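Long-range contact in ebony (PDB 6DYM), which is a nonribosomal peptide synthetase of Drosophila whose C-terminal, atypical condensation domain, the piece described here, probably joins beta-alanine to biogenic amines by an amide bond: residues P8-H13 / V63-N68. Residues are numbered along the deposited sequence; the frame is centred on the assembly and turned at random. Where two conformers were deposited one is given.
Sequences PLRLEH and VVYDTN
H13 and Y65 meet tip to tip through a hydrogen bond of 3.0 Å between H13 NE2 and Y65 OH. Either group could be the donor, and the bond is bent, at 142°. Each partner lies near the plane of the other's ring, so the two rings join at their edges rather than stack. At the other imidazole nitrogen, R10 N donates to H13 ND1 at 3.0 Å, from 32° out of the ring plane. Held at both nitrogens, the imidazole is restrained from turning about its CB-CG bond. An alanine in place of H13 would probably leave Y65 OH and R10 N without these mates and open a gap beside V63.

Apolar contact begins with V63, whose CG2 lies over one face of the H13 ring, 4.0 Å from its centroid, in a CH-pi contact offset toward the rim at CE1. The other methyl, V63 CG1, packs 3.6 Å from L9 CD1, and the leucine side chain crosses the valine at about a right angle.

This is where the edge strand 4-8 of the mixed sheet gives way to the loop before helix 14-25. Strand 62-66, the antiparallel neighbour of strand 4-8, supplies V63 and Y65, which meet L9 and H13 of this loop. L9 also packs against W52, L55 and V56 of helix 41-58, while I72 of strand 71-80 touches H13, V63 and Y65.

Charged groups lie on the outer side. R10 NH1 forms a salt bridge of 3.2 Å with E12 OE2, approaching from above the carboxylate plane. The arginine chain bends at chi3 (-135°), which places NE; beyond it one guanidinium face lies over H13 CE1, offset toward the rim, and NH1 comes within 3.9 Å of Y65 OH, obliquely.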
# COMPACT_ATOMS: atom_id res chain seq x y z
N PRO A 8 -14.39 7.54 -6.20
CA PRO A 8 -13.68 6.58 -7.05
C PRO A 8 -12.62 7.27 -7.90
O PRO A 8 -12.77 8.42 -8.32
CB PRO A 8 -14.79 5.98 -7.91
CG PRO A 8 -16.03 6.15 -7.11
CD PRO A 8 -15.85 7.44 -6.35
N LEU A 9 -11.54 6.54 -8.14
CA LEU A 9 -10.42 7.05 -8.91
C LEU A 9 -10.85 7.38 -10.33
O LEU A 9 -11.53 6.59 -10.99
CB LEU A 9 -9.30 6.01 -8.93
CG LEU A 9 -7.86 6.49 -9.04
CD1 LEU A 9 -7.48 7.34 -7.84
CD2 LEU A 9 -6.93 5.30 -9.17
N ARG A 10 -10.45 8.56 -10.81
CA ARG A 10 -10.70 9.00 -12.17
C ARG A 10 -9.37 9.18 -12.91
O ARG A 10 -8.31 9.31 -12.29
CB ARG A 10 -11.48 10.32 -12.21
CG ARG A 10 -12.90 10.24 -11.71
CD ARG A 10 -13.59 11.59 -11.85
NE ARG A 10 -14.35 11.94 -10.65
CZ ARG A 10 -14.11 13.00 -9.89
NH1 ARG A 10 -13.12 13.83 -10.19
NH2 ARG A 10 -14.85 13.24 -8.82
N LEU A 11 -9.45 9.21 -14.24
CA LEU A 11 -8.24 9.33 -15.05
C LEU A 11 -7.49 10.62 -14.75
O LEU A 11 -6.26 10.65 -14.71
CB LEU A 11 -8.59 9.24 -16.53
CG LEU A 11 -8.78 7.84 -17.12
CD1 LEU A 11 -8.90 7.91 -18.64
CD2 LEU A 11 -7.64 6.91 -16.73
N GLU A 12 -8.23 11.71 -14.51
CA GLU A 12 -7.62 13.02 -14.30
C GLU A 12 -7.01 13.20 -12.91
O GLU A 12 -6.45 14.27 -12.63
CB GLU A 12 -8.65 14.11 -14.56
CG GLU A 12 -9.64 14.33 -13.43
CD GLU A 12 -11.01 13.74 -13.75
OE1 GLU A 12 -11.07 12.83 -14.61
OE2 GLU A 12 -12.01 14.18 -13.15
N HIS A 13 -7.10 12.19 -12.04
CA HIS A 13 -6.51 12.24 -10.71
C HIS A 13 -5.03 11.89 -10.70
O HIS A 13 -4.43 11.86 -9.62
CB HIS A 13 -7.24 11.29 -9.76
CG HIS A 13 -8.60 11.76 -9.35
ND1 HIS A 13 -9.66 10.89 -9.15
CD2 HIS A 13 -9.08 13.00 -9.09
CE1 HIS A 13 -10.72 11.58 -8.79
NE2 HIS A 13 -10.40 12.86 -8.75
N VAL A 63 -9.86 8.19 -4.05
CA VAL A 63 -9.19 9.32 -3.43
C VAL A 63 -10.08 9.86 -2.32
O VAL A 63 -11.30 9.64 -2.29
CB VAL A 63 -8.86 10.44 -4.45
CG1 VAL A 63 -7.79 9.98 -5.43
CG2 VAL A 63 -10.12 10.86 -5.20
N VAL A 64 -9.47 10.57 -1.38
CA VAL A 64 -10.20 11.18 -0.27
C VAL A 64 -10.12 12.69 -0.43
O VAL A 64 -9.02 13.26 -0.49
CB VAL A 64 -9.64 10.74 1.09
CG1 VAL A 64 -10.36 11.49 2.22
CG2 VAL A 64 -9.80 9.25 1.26
N TYR A 65 -11.28 13.33 -0.49
CA TYR A 65 -11.38 14.78 -0.57
C TYR A 65 -11.60 15.37 0.82
O TYR A 65 -12.36 14.82 1.62
CB TYR A 65 -12.54 15.19 -1.48
CG TYR A 65 -12.21 15.18 -2.97
CD1 TYR A 65 -11.68 16.30 -3.59
CD2 TYR A 65 -12.45 14.04 -3.74
CE1 TYR A 65 -11.38 16.29 -4.95
CE2 TYR A 65 -12.15 14.03 -5.09
CZ TYR A 65 -11.62 15.15 -5.69
OH TYR A 65 -11.32 15.14 -7.04
N ASP A 66 -10.91 16.47 1.10
CA ASP A 66 -11.31 17.38 2.18
C ASP A 66 -12.50 18.16 1.63
O ASP A 66 -12.34 19.03 0.78
CB ASP A 66 -10.16 18.29 2.58
CG ASP A 66 -10.51 19.23 3.75
OD1 ASP A 66 -11.70 19.46 4.04
OD2 ASP A 66 -9.56 19.76 4.36
N THR A 67 -13.71 17.82 2.11
CA THR A 67 -14.91 18.45 1.56
C THR A 67 -14.96 19.94 1.85
O THR A 67 -15.63 20.68 1.12
CB THR A 67 -16.17 17.77 2.10
OG1 THR A 67 -16.25 17.97 3.52
CG2 THR A 67 -16.14 16.27 1.81
N ASN A 68 -14.25 20.41 2.88
CA ASN A 68 -14.21 21.84 3.15
C ASN A 68 -13.41 22.59 2.08
O ASN A 68 -13.83 23.66 1.62
CB ASN A 68 -13.62 22.10 4.54
CG ASN A 68 -13.50 23.57 4.86
OD1 ASN A 68 -12.47 24.20 4.58
ND2 ASN A 68 -14.54 24.14 5.46